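Local coordinates for protein similar to hydroxylamine oxidoreductase (Kuenenia stuttgartiensis, PDB 6H5L) that probably acts as a reductase of the hydroxylamine oxidoreductase family, carrying c-type hemes within a 60-heme complex of an anammox bacterium, at residues G441-F446 with D455-Y460; T375-A380 with N461-W466; Y184-R189 with M445-Q450. All coordinates share one frame; numbering follows the deposited sequence.

All three contacts are buried; they lie to the same side of the chain's centre, 20 to 21 Å from it, and reach the second subunit, another copy of the protein. Contact 1 links the other two: it shares helix 455-476 with contact 2 and residues M445 and F446, the latter at the heme, with contact 3. Its centre is about 10 Å from that of contact 2 and about 12 Å from that of contact 3, whereas contacts 2 and 3 stand about 22 Å apart. Their chemistry differs accordingly. Contact 2, between two long helices, is apolar; contact 1 turns on one hydrogen bond from a side-chain amide; contact 3 sets hydrocarbon against a glutamate whose charged end faces arginines, one of them exposed.

Contact 1 of 3, residues G441-F446 with D455-Y460; sequences GVYGMF and DIENMY. With HEC (heme c), chain F.
N458 reaches from the first turn of helix 455-476 to the backbone of G444, and this one amide carries the polar part of the contact. Its ND2 donates to G444 O at 3.1 Å with an N-H...O angle of 150°. The acceptor lies close to the amide plane of N458, but seen from G444 the donor stands above the carbonyl plane, 63° out of it, so the bond is not on a lone pair. The other end of the amide is held too, OD1 accepting from N461 ND2, and the two bonds together fix its rotation. G444 has no side chain to intervene, and the CA atoms of G444 and N458 are 6.2 Å apart, the nearest pair between the segments. Y443 OH and E457 OE2 remain 4.3 Å apart; the hydroxyl is hydrogen-bonded to N452, and E457 OE1 is bound by S454 OG and R400 NH1.

The CB of F446 is directed away from 455-460. With CG anti to the carbonyl carbon (chi1 -59°), its ring is carried to the heme obliquely, CE2 lying 3.5 Å from heme C2B and CD2 3.8 Å from the methyl CMB. The iron holds a water at 2.1 Å, and F446 lies on that water's side of the porphyrin. The arrangement is part of a heme c pocket wall, made by a short helical turn backed by the following helix.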
loop_
_atom_site.group_PDB
_atom_site.type_symbol
_atom_site.label_atom_id
_atom_site.label_comp_id
_atom_site.label_asym_id
_atom_site.label_seq_id
_atom_site.Cartn_x
_atom_site.Cartn_y
_atom_site.Cartn_z
ATOM N N GLY A 441 -14.701 64.579 -2.528
ATOM C CA GLY A 441 -16.036 64.725 -3.076
ATOM C C GLY A 441 -16.876 63.471 -3.063
ATOM O O GLY A 441 -18.015 63.490 -3.535
ATOM N N VAL A 442 -16.346 62.369 -2.523
ATOM C CA VAL A 442 -17.012 61.072 -2.613
ATOM C C VAL A 442 -18.054 60.858 -1.527
ATOM O O VAL A 442 -18.656 59.779 -1.469
ATOM C CB VAL A 442 -15.946 59.956 -2.569
ATOM C CG1 VAL A 442 -15.516 59.670 -1.129
ATOM C CG2 VAL A 442 -16.429 58.696 -3.276
ATOM N N TYR A 443 -18.297 61.856 -0.671
ATOM C CA TYR A 443 -19.189 61.658 0.471
ATOM C C TYR A 443 -20.573 61.192 0.033
ATOM O O TYR A 443 -21.205 60.379 0.718
ATOM C CB TYR A 443 -19.294 62.945 1.286
ATOM C CG TYR A 443 -19.959 64.086 0.551
ATOM C CD1 TYR A 443 -19.228 64.916 -0.286
ATOM C CD2 TYR A 443 -21.318 64.332 0.697
ATOM C CE1 TYR A 443 -19.832 65.958 -0.960
ATOM C CE2 TYR A 443 -21.930 65.370 0.027
ATOM C CZ TYR A 443 -21.183 66.181 -0.801
ATOM O OH TYR A 443 -21.789 67.219 -1.471
ATOM N N GLY A 444 -21.061 61.695 -1.103
ATOM C CA GLY A 444 -22.370 61.301 -1.597
ATOM C C GLY A 444 -22.479 59.831 -1.941
ATOM O O GLY A 444 -23.591 59.293 -1.986
ATOM N N MET A 445 -21.346 59.172 -2.191
ATOM C CA MET A 445 -21.340 57.726 -2.373
ATOM C C MET A 445 -21.825 57.005 -1.121
ATOM O O MET A 445 -22.396 55.913 -1.211
ATOM C CB MET A 445 -19.927 57.259 -2.723
ATOM C CG MET A 445 -19.839 56.158 -3.752
ATOM S SD MET A 445 -19.821 56.819 -5.427
ATOM C CE MET A 445 -19.693 55.306 -6.368
ATOM N N PHE A 446 -21.613 57.607 0.049
ATOM C CA PHE A 446 -21.808 56.956 1.338
ATOM C C PHE A 446 -23.070 57.414 2.054
ATOM O O PHE A 446 -23.745 56.599 2.691
ATOM C CB PHE A 446 -20.598 57.215 2.248
ATOM C CG PHE A 446 -19.282 56.731 1.685
ATOM C CD1 PHE A 446 -18.679 57.382 0.621
ATOM C CD2 PHE A 446 -18.636 55.643 2.244
ATOM C CE1 PHE A 446 -17.474 56.939 0.109
ATOM C CE2 PHE A 446 -17.430 55.196 1.739
ATOM C CZ PHE A 446 -16.848 55.848 0.671
ATOM N N ASP A 455 -28.374 64.721 -8.138
ATOM C CA ASP A 455 -28.374 63.525 -8.973
ATOM C C ASP A 455 -27.092 63.426 -9.791
ATOM O O ASP A 455 -26.479 62.356 -9.869
ATOM C CB ASP A 455 -29.598 63.525 -9.888
ATOM C CG ASP A 455 -30.197 62.142 -10.056
ATOM O OD1 ASP A 455 -29.475 61.148 -9.831
ATOM O OD2 ASP A 455 -31.391 62.052 -10.417
ATOM N N ILE A 456 -26.660 64.538 -10.395
ATOM C CA ILE A 456 -25.540 64.487 -11.330
ATOM C C ILE A 456 -24.213 64.331 -10.593
ATOM O O ILE A 456 -23.242 63.807 -11.154
ATOM C CB ILE A 456 -25.552 65.733 -12.239
ATOM C CG1 ILE A 456 -24.710 65.485 -13.490
ATOM C CG2 ILE A 456 -25.065 66.968 -11.487
ATOM C CD1 ILE A 456 -24.871 66.545 -14.553
ATOM N N GLU A 457 -24.139 64.780 -9.336
ATOM C CA GLU A 457 -22.905 64.627 -8.569
ATOM C C GLU A 457 -22.617 63.161 -8.264
ATOM O O GLU A 457 -21.457 62.728 -8.299
ATOM C CB GLU A 457 -22.988 65.444 -7.279
ATOM C CG GLU A 457 -22.726 66.926 -7.470
ATOM C CD GLU A 457 -23.028 67.730 -6.224
ATOM O OE1 GLU A 457 -24.214 67.798 -5.836
ATOM O OE2 GLU A 457 -22.081 68.283 -5.627
ATOM N N ASN A 458 -23.656 62.379 -7.971
ATOM C CA ASN A 458 -23.474 60.956 -7.726
ATOM C C ASN A 458 -23.326 60.154 -9.010
ATOM O O ASN A 458 -22.742 59.068 -8.979
ATOM C CB ASN A 458 -24.643 60.411 -6.909
ATOM C CG ASN A 458 -24.327 60.329 -5.426
ATOM O OD1 ASN A 458 -23.326 60.879 -4.966
ATOM N ND2 ASN A 458 -25.175 59.640 -4.671
ATOM N N MET A 459 -23.840 60.656 -10.133
ATOM C CA MET A 459 -23.510 60.047 -11.417
ATOM C C MET A 459 -22.010 60.100 -11.658
ATOM O O MET A 459 -21.387 59.088 -11.997
ATOM C CB MET A 459 -24.249 60.754 -12.554
ATOM C CG MET A 459 -25.758 60.688 -12.488
ATOM S SD MET A 459 -26.536 61.696 -13.769
ATOM C CE MET A 459 -28.264 61.521 -13.333
ATOM N N TYR A 460 -21.414 61.284 -11.492
ATOM C CA TYR A 460 -19.969 61.411 -11.637
ATOM C C TYR A 460 -19.235 60.597 -10.581
ATOM O O TYR A 460 -18.201 59.983 -10.868
ATOM C CB TYR A 460 -19.558 62.882 -11.563
ATOM C CG TYR A 460 -18.062 63.085 -11.534
ATOM C CD1 TYR A 460 -17.251 62.546 -12.523
ATOM C CD2 TYR A 460 -17.460 63.819 -10.520
ATOM C CE1 TYR A 460 -15.881 62.726 -12.500
ATOM C CE2 TYR A 460 -16.092 64.006 -10.492
ATOM C CZ TYR A 460 -15.307 63.457 -11.484
ATOM O OH TYR A 460 -13.944 63.641 -11.461
HETATM FE FE HEC F . -12.915 51.482 2.781
HETATM C CHA HEC F . -10.469 52.512 0.674
HETATM C CHB HEC F . -13.317 54.530 4.050
HETATM C CHC HEC F . -16.102 50.585 3.951
HETATM C CHD HEC F . -12.300 48.217 2.129
HETATM N NA HEC F . -12.032 53.206 2.433
HETATM C C1A HEC F . -11.051 53.460 1.494
HETATM C C2A HEC F . -10.771 54.887 1.542
HETATM C C3A HEC F . -11.556 55.434 2.475
HETATM C C4A HEC F . -12.370 54.388 3.059
HETATM C CMA HEC F . -11.592 56.928 2.866
HETATM C CAA HEC F . -9.746 55.664 0.683
HETATM C CBA HEC F . -8.340 55.126 0.919
HETATM C CGA HEC F . -7.702 55.880 2.054
HETATM O O1A HEC F . -7.218 55.208 2.998
HETATM O O2A HEC F . -7.687 57.138 2.026
HETATM N NB HEC F . -14.431 52.370 3.885
HETATM C C1B HEC F . -14.420 53.714 4.176
HETATM C C2B HEC F . -15.746 54.103 4.611
HETATM C C3B HEC F . -16.532 52.997 4.585
HETATM C C4B HEC F . -15.703 51.895 4.124
HETATM C CMB HEC F . -16.057 55.566 5.012
HETATM C CAB HEC F . -18.031 52.767 4.938
HETATM C CBB HEC F . -18.709 53.811 5.855
HETATM N NC HEC F . -14.002 49.714 3.044
HETATM C C1C HEC F . -15.312 49.568 3.459
HETATM C C2C HEC F . -15.730 48.204 3.180
HETATM C C3C HEC F . -14.643 47.522 2.778
HETATM C C4C HEC F . -13.560 48.476 2.622
HETATM C CMC HEC F . -17.082 47.599 3.629
HETATM C CAC HEC F . -14.545 46.014 2.430
HETATM C CBC HEC F . -15.473 45.648 1.252
HETATM N ND HEC F . -11.583 50.510 1.566
HETATM C C1D HEC F . -11.492 49.125 1.477
HETATM C C2D HEC F . -10.407 48.791 0.581
HETATM C C3D HEC F . -9.826 50.141 0.121
HETATM C C4D HEC F . -10.625 51.146 0.786
HETATM C CMD HEC F . -9.950 47.367 0.196
HETATM C CAD HEC F . -8.649 50.405 -0.845
HETATM C CBD HEC F . -8.837 49.647 -2.156
HETATM C CGD HEC F . -7.664 49.931 -3.054
HETATM O O1D HEC F . -6.879 50.853 -2.721
HETATM O O2D HEC F . -7.518 49.244 -4.099
HETATM O O HOH W 1 -13.985 51.569 0.965
#

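Contact 2 of 3, residues T375-A380 with N461-W466; sequences TLADQA and NRLWFW
Segments 375-380 of helix 356-389 and 461-466 of helix 455-476 run nearly antiparallel, their N-to-C directions 157° apart and their axes 9.8 Å from each other at closest approach. The backbones come nearest where A377 faces W464, with 5.9 Å between the two CA atoms. Within 461-466 the helix widens into a pi-type turn at 463-466.

Small residues on one helix meet a branched one on the other. A377 and A380, three positions apart, both aim their CB toward the partner helix, and L463 divides its two methyls between them: CD1 rests 3.7 Å from A380 CB, and CD2 lies 3.8 Å from A377 CB. The branch point reaches this place because CG is anti to the backbone N of L463 (chi1 -167°). Only the root of W464 joins in, its CB 4.2 Å from A377 CB, for the indole turns away from helix 375-380. There it is tied to its own helix: NE1 donates to N461 OD1 at 3.0 Å and 146°, on a lone pair in the carbonyl plane, although the oxygen is tilted from the ring plane. N461 O and F465 CB sit over the same indole face, toward its rim.

Y460 packs on both alanines, and helix 480-513 adds M495 against A380 and several methionines against L376. No hydrogen bond crosses between the segments; this is an apolar, antiparallel pairing of helices 356-389 and 455-476, with helix 480-513 packed against it, in the long-helix bundle of the C-terminal part.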
loop_
_atom_site.group_PDB
_atom_site.type_symbol
_atom_site.label_atom_id
_atom_site.label_comp_id
_atom_site.label_asym_id
_atom_site.label_seq_id
_atom_site.Cartn_x
_atom_site.Cartn_y
_atom_site.Cartn_z
ATOM N N THR A 375 -8.725 60.838 -17.863
ATOM C CA THR A 375 -9.150 61.882 -18.788
ATOM C C THR A 375 -10.665 61.892 -18.934
ATOM O O THR A 375 -11.292 62.958 -18.926
ATOM C CB THR A 375 -8.481 61.688 -20.154
ATOM O OG1 THR A 375 -7.068 61.908 -20.032
ATOM C CG2 THR A 375 -9.058 62.651 -21.188
ATOM N N LEU A 376 -11.272 60.709 -19.066
ATOM C CA LEU A 376 -12.724 60.625 -19.190
ATOM C C LEU A 376 -13.416 61.153 -17.940
ATOM O O LEU A 376 -14.450 61.826 -18.029
ATOM C CB LEU A 376 -13.140 59.179 -19.465
ATOM C CG LEU A 376 -14.621 58.912 -19.743
ATOM C CD1 LEU A 376 -15.072 59.642 -20.997
ATOM C CD2 LEU A 376 -14.885 57.419 -19.866
ATOM N N ALA A 377 -12.857 60.861 -16.764
ATOM C CA ALA A 377 -13.439 61.362 -15.524
ATOM C C ALA A 377 -13.289 62.874 -15.411
ATOM O O ALA A 377 -14.197 63.559 -14.926
ATOM C CB ALA A 377 -12.798 60.664 -14.326
ATOM N N ASP A 378 -12.153 63.414 -15.860
ATOM C CA ASP A 378 -11.953 64.858 -15.818
ATOM C C ASP A 378 -12.943 65.583 -16.722
ATOM O O ASP A 378 -13.448 66.654 -16.364
ATOM C CB ASP A 378 -10.516 65.197 -16.212
ATOM C CG ASP A 378 -10.325 66.673 -16.502
ATOM O OD1 ASP A 378 -10.498 67.490 -15.574
ATOM O OD2 ASP A 378 -9.999 67.012 -17.660
ATOM N N GLN A 379 -13.233 65.018 -17.896
ATOM C CA GLN A 379 -14.203 65.639 -18.793
ATOM C C GLN A 379 -15.593 65.653 -18.174
ATOM O O GLN A 379 -16.347 66.619 -18.342
ATOM C CB GLN A 379 -14.213 64.908 -20.136
ATOM C CG GLN A 379 -12.929 65.076 -20.936
ATOM C CD GLN A 379 -12.773 64.032 -22.026
ATOM O OE1 GLN A 379 -13.366 62.955 -21.962
ATOM N NE2 GLN A 379 -11.964 64.345 -23.032
ATOM N N ALA A 380 -15.954 64.587 -17.457
ATOM C CA ALA A 380 -17.247 64.556 -16.783
ATOM C C ALA A 380 -17.296 65.555 -15.634
ATOM O O ALA A 380 -18.332 66.184 -15.396
ATOM C CB ALA A 380 -17.544 63.144 -16.277
ATOM N N ASN A 461 -19.755 60.581 -9.351
ATOM C CA ASN A 461 -19.140 59.785 -8.294
ATOM C C ASN A 461 -19.059 58.315 -8.689
ATOM O O ASN A 461 -18.029 57.662 -8.491
ATOM C CB ASN A 461 -19.918 59.951 -6.989
ATOM C CG ASN A 461 -19.589 61.244 -6.273
ATOM O OD1 ASN A 461 -18.539 61.844 -6.504
ATOM N ND2 ASN A 461 -20.483 61.678 -5.392
ATOM N N ARG A 462 -20.142 57.776 -9.253
ATOM C CA ARG A 462 -20.106 56.395 -9.723
ATOM C C ARG A 462 -19.151 56.225 -10.897
ATOM O O ARG A 462 -18.622 55.127 -11.109
ATOM C CB ARG A 462 -21.510 55.927 -10.101
ATOM C CG ARG A 462 -22.404 55.615 -8.907
ATOM C CD ARG A 462 -23.744 55.047 -9.344
ATOM N NE ARG A 462 -24.541 56.028 -10.072
ATOM C CZ ARG A 462 -25.343 56.913 -9.491
ATOM N NH1 ARG A 462 -25.455 56.940 -8.169
ATOM N NH2 ARG A 462 -26.035 57.771 -10.228
ATOM N N LEU A 463 -18.916 57.290 -11.666
ATOM C CA LEU A 463 -17.987 57.198 -12.787
ATOM C C LEU A 463 -16.556 57.001 -12.299
ATOM O O LEU A 463 -15.855 56.091 -12.759
ATOM C CB LEU A 463 -18.098 58.448 -13.664
ATOM C CG LEU A 463 -17.456 58.446 -15.056
ATOM C CD1 LEU A 463 -18.143 59.458 -15.955
ATOM C CD2 LEU A 463 -15.963 58.739 -14.997
ATOM N N TRP A 464 -16.103 57.839 -11.364
ATOM C CA TRP A 464 -14.702 57.816 -10.964
ATOM C C TRP A 464 -14.422 56.935 -9.752
ATOM O O TRP A 464 -13.265 56.552 -9.545
ATOM C CB TRP A 464 -14.201 59.242 -10.688
ATOM C CG TRP A 464 -14.752 59.885 -9.447
ATOM C CD1 TRP A 464 -15.845 60.698 -9.359
ATOM C CD2 TRP A 464 -14.219 59.790 -8.121
ATOM N NE1 TRP A 464 -16.034 61.101 -8.060
ATOM C CE2 TRP A 464 -15.047 60.557 -7.280
ATOM C CE3 TRP A 464 -13.124 59.123 -7.562
ATOM C CZ2 TRP A 464 -14.818 60.675 -5.912
ATOM C CZ3 TRP A 464 -12.896 59.243 -6.204
ATOM C CH2 TRP A 464 -13.738 60.014 -5.394
ATOM N N PHE A 465 -15.436 56.591 -8.953
ATOM C CA PHE A 465 -15.215 55.767 -7.774
ATOM C C PHE A 465 -15.721 54.338 -7.918
ATOM O O PHE A 465 -15.356 53.489 -7.098
ATOM C CB PHE A 465 -15.862 56.413 -6.537
ATOM C CG PHE A 465 -15.366 55.852 -5.233
ATOM C CD1 PHE A 465 -14.117 56.200 -4.746
ATOM C CD2 PHE A 465 -16.147 54.977 -4.496
ATOM C CE1 PHE A 465 -13.655 55.685 -3.549
ATOM C CE2 PHE A 465 -15.691 54.459 -3.297
ATOM C CZ PHE A 465 -14.443 54.815 -2.822
ATOM N N TRP A 466 -16.551 54.045 -8.917
ATOM C CA TRP A 466 -17.005 52.681 -9.159
ATOM C C TRP A 466 -16.486 52.131 -10.480
ATOM O O TRP A 466 -15.768 51.129 -10.500
ATOM C CB TRP A 466 -18.539 52.615 -9.145
ATOM C CG TRP A 466 -19.140 52.246 -7.834
ATOM C CD1 TRP A 466 -18.508 52.173 -6.629
ATOM C CD2 TRP A 466 -20.506 51.891 -7.596
ATOM N NE1 TRP A 466 -19.399 51.801 -5.650
ATOM C CE2 TRP A 466 -20.633 51.622 -6.219
ATOM C CE3 TRP A 466 -21.637 51.776 -8.413
ATOM C CZ2 TRP A 466 -21.843 51.242 -5.641
ATOM C CZ3 TRP A 466 -22.838 51.401 -7.836
ATOM C CH2 TRP A 466 -22.932 51.138 -6.465
#

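Contact 3 of 3, residues Y184-R189 with M445-Q450; sequences YAEAAR and MFLQMQ. With HEC (heme c), chain F.
L447 and M449, on the extended chain that follows F446, pack against E186 of helix 182-189. E186 can be followed outward. Its CB lies 4.0 Å from L447 CD2. The next carbon swings anti to the backbone N (chi1 -175°), which sets CG 3.7 Å from the same methyl and 4.1 Å from M449 SD; both partners cross the glutamate chain at about a right angle. A bend at chi2 (65°) then takes the carboxylate off this apolar ground. OE2 meets R189 NH1 in a salt bridge of 3.3 Å, approached on the syn side from somewhat out of the carboxylate plane, while OE1 pairs with R190 NE.

L447 CD2 also reaches the helix itself, 3.7 Å from A187 N and 4.2 Å from A187 CB. With an alanine at E186, R189 and R190 would probably lose this shared carboxylate, and a gap would open beside L447 CD2 and M449 SD.

The glutamate thus serves two chemistries along one chain: its methylene carbons complete an apolar patch, and its buried charge is probably compensated by two arginines, one at each oxygen, while no hydrogen bond crosses to 445-450.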
loop_
_atom_site.group_PDB
_atom_site.type_symbol
_atom_site.label_atom_id
_atom_site.label_comp_id
_atom_site.label_asym_id
_atom_site.label_seq_id
_atom_site.Cartn_x
_atom_site.Cartn_y
_atom_site.Cartn_z
ATOM N N TYR A 184 -18.520 59.750 8.162
ATOM C CA TYR A 184 -18.783 58.652 9.086
ATOM C C TYR A 184 -19.551 59.151 10.305
ATOM O O TYR A 184 -20.606 58.608 10.653
ATOM C CB TYR A 184 -17.467 57.989 9.505
ATOM C CG TYR A 184 -17.625 56.700 10.295
ATOM C CD1 TYR A 184 -17.945 56.722 11.649
ATOM C CD2 TYR A 184 -17.435 55.462 9.691
ATOM C CE1 TYR A 184 -18.088 55.554 12.372
ATOM C CE2 TYR A 184 -17.573 54.285 10.410
ATOM C CZ TYR A 184 -17.899 54.339 11.750
ATOM O OH TYR A 184 -18.040 53.180 12.476
ATOM N N ALA A 185 -19.030 60.188 10.966
ATOM C CA ALA A 185 -19.702 60.739 12.139
ATOM C C ALA A 185 -21.038 61.371 11.769
ATOM O O ALA A 185 -21.997 61.309 12.547
ATOM C CB ALA A 185 -18.801 61.763 12.825
ATOM N N GLU A 186 -21.118 61.988 10.589
ATOM C CA GLU A 186 -22.370 62.604 10.163
ATOM C C GLU A 186 -23.465 61.559 9.995
ATOM O O GLU A 186 -24.608 61.777 10.409
ATOM C CB GLU A 186 -22.155 63.374 8.859
ATOM C CG GLU A 186 -23.369 64.156 8.381
ATOM C CD GLU A 186 -23.754 65.283 9.320
ATOM O OE1 GLU A 186 -24.864 65.237 9.891
ATOM O OE2 GLU A 186 -22.945 66.218 9.492
ATOM N N ALA A 187 -23.134 60.415 9.391
ATOM C CA ALA A 187 -24.110 59.336 9.274
ATOM C C ALA A 187 -24.574 58.860 10.646
ATOM O O ALA A 187 -25.756 58.545 10.835
ATOM C CB ALA A 187 -23.524 58.179 8.465
ATOM N N ALA A 188 -23.659 58.805 11.618
ATOM C CA ALA A 188 -24.038 58.434 12.978
ATOM C C ALA A 188 -24.890 59.509 13.640
ATOM O O ALA A 188 -25.781 59.187 14.435
ATOM C CB ALA A 188 -22.787 58.165 13.808
ATOM N N ARG A 189 -24.639 60.780 13.319
ATOM C CA ARG A 189 -25.477 61.859 13.835
ATOM C C ARG A 189 -26.925 61.679 13.414
ATOM O O ARG A 189 -27.844 61.950 14.194
ATOM C CB ARG A 189 -24.960 63.209 13.339
ATOM C CG ARG A 189 -23.852 63.838 14.161
ATOM C CD ARG A 189 -23.297 65.043 13.418
ATOM N NE ARG A 189 -23.277 66.259 14.224
ATOM C CZ ARG A 189 -23.046 67.470 13.727
ATOM N NH1 ARG A 189 -22.824 67.620 12.429
ATOM N NH2 ARG A 189 -23.043 68.531 14.523
ATOM N N MET A 445 -21.346 59.172 -2.191
ATOM C CA MET A 445 -21.340 57.726 -2.373
ATOM C C MET A 445 -21.825 57.005 -1.121
ATOM O O MET A 445 -22.396 55.913 -1.211
ATOM C CB MET A 445 -19.927 57.259 -2.723
ATOM C CG MET A 445 -19.839 56.158 -3.752
ATOM S SD MET A 445 -19.821 56.819 -5.427
ATOM C CE MET A 445 -19.693 55.306 -6.368
ATOM N N PHE A 446 -21.613 57.607 0.049
ATOM C CA PHE A 446 -21.808 56.956 1.338
ATOM C C PHE A 446 -23.070 57.414 2.054
ATOM O O PHE A 446 -23.745 56.599 2.691
ATOM C CB PHE A 446 -20.598 57.215 2.248
ATOM C CG PHE A 446 -19.282 56.731 1.685
ATOM C CD1 PHE A 446 -18.679 57.382 0.621
ATOM C CD2 PHE A 446 -18.636 55.643 2.244
ATOM C CE1 PHE A 446 -17.474 56.939 0.109
ATOM C CE2 PHE A 446 -17.430 55.196 1.739
ATOM C CZ PHE A 446 -16.848 55.848 0.671
ATOM N N LEU A 447 -23.406 58.698 1.965
ATOM C CA LEU A 447 -24.485 59.277 2.749
ATOM C C LEU A 447 -25.261 60.272 1.899
ATOM O O LEU A 447 -24.676 61.004 1.097
ATOM C CB LEU A 447 -23.938 59.970 4.005
ATOM C CG LEU A 447 -24.910 60.775 4.868
ATOM C CD1 LEU A 447 -25.989 59.876 5.447
ATOM C CD2 LEU A 447 -24.159 61.503 5.971
ATOM N N GLN A 448 -26.579 60.288 2.079
ATOM C CA GLN A 448 -27.458 61.232 1.403
ATOM C C GLN A 448 -28.060 62.174 2.437
ATOM O O GLN A 448 -28.800 61.738 3.326
ATOM C CB GLN A 448 -28.563 60.512 0.629
ATOM C CG GLN A 448 -29.561 61.456 -0.022
ATOM C CD GLN A 448 -28.916 62.377 -1.036
ATOM O OE1 GLN A 448 -27.910 62.031 -1.652
ATOM N NE2 GLN A 448 -29.493 63.560 -1.214
ATOM N N MET A 449 -27.738 63.455 2.319
ATOM C CA MET A 449 -28.277 64.491 3.181
ATOM C C MET A 449 -29.403 65.217 2.446
ATOM O O MET A 449 -29.853 64.789 1.379
ATOM C CB MET A 449 -27.153 65.426 3.628
ATOM C CG MET A 449 -26.108 64.737 4.492
ATOM S SD MET A 449 -24.726 65.807 4.915
ATOM C CE MET A 449 -24.105 66.178 3.278
ATOM N N GLN A 450 -29.871 66.324 3.016
ATOM C CA GLN A 450 -31.025 67.034 2.469
ATOM C C GLN A 450 -30.632 67.668 1.140
ATOM O O GLN A 450 -30.014 68.734 1.102
ATOM C CB GLN A 450 -31.520 68.083 3.457
ATOM C CG GLN A 450 -32.963 68.499 3.252
ATOM C CD GLN A 450 -33.938 67.399 3.616
ATOM O OE1 GLN A 450 -34.415 66.666 2.750
ATOM N NE2 GLN A 450 -34.239 67.277 4.904
HETATM FE FE HEC F . -12.915 51.482 2.781
HETATM C CHA HEC F . -10.469 52.512 0.674
HETATM C CHB HEC F . -13.317 54.530 4.050
HETATM C CHC HEC F . -16.102 50.585 3.951
HETATM C CHD HEC F . -12.300 48.217 2.129
HETATM N NA HEC F . -12.032 53.206 2.433
HETATM C C1A HEC F . -11.051 53.460 1.494
HETATM C C2A HEC F . -10.771 54.887 1.542
HETATM C C3A HEC F . -11.556 55.434 2.475
HETATM C C4A HEC F . -12.370 54.388 3.059
HETATM C CMA HEC F . -11.592 56.928 2.866
HETATM C CAA HEC F . -9.746 55.664 0.683
HETATM C CBA HEC F . -8.340 55.126 0.919
HETATM C CGA HEC F . -7.702 55.880 2.054
HETATM O O1A HEC F . -7.218 55.208 2.998
HETATM O O2A HEC F . -7.687 57.138 2.026
HETATM N NB HEC F . -14.431 52.370 3.885
HETATM C C1B HEC F . -14.420 53.714 4.176
HETATM C C2B HEC F . -15.746 54.103 4.611
HETATM C C3B HEC F . -16.532 52.997 4.585
HETATM C C4B HEC F . -15.703 51.895 4.124
HETATM C CMB HEC F . -16.057 55.566 5.012
HETATM C CAB HEC F . -18.031 52.767 4.938
HETATM C CBB HEC F . -18.709 53.811 5.855
HETATM N NC HEC F . -14.002 49.714 3.044
HETATM C C1C HEC F . -15.312 49.568 3.459
HETATM C C2C HEC F . -15.730 48.204 3.180
HETATM C C3C HEC F . -14.643 47.522 2.778
HETATM C C4C HEC F . -13.560 48.476 2.622
HETATM C CMC HEC F . -17.082 47.599 3.629
HETATM C CAC HEC F . -14.545 46.014 2.430
HETATM C CBC HEC F . -15.473 45.648 1.252
HETATM N ND HEC F . -11.583 50.510 1.566
HETATM C C1D HEC F . -11.492 49.125 1.477
HETATM C C2D HEC F . -10.407 48.791 0.581
HETATM C C3D HEC F . -9.826 50.141 0.121
HETATM C C4D HEC F . -10.625 51.146 0.786
HETATM C CMD HEC F . -9.950 47.367 0.196
HETATM C CAD HEC F . -8.649 50.405 -0.845
HETATM C CBD HEC F . -8.837 49.647 -2.156
HETATM C CGD HEC F . -7.664 49.931 -3.054
HETATM O O1D HEC F . -6.879 50.853 -2.721
HETATM O O2D HEC F . -7.518 49.244 -4.099
HETATM O O HOH W 1 -13.985 51.569 0.965
#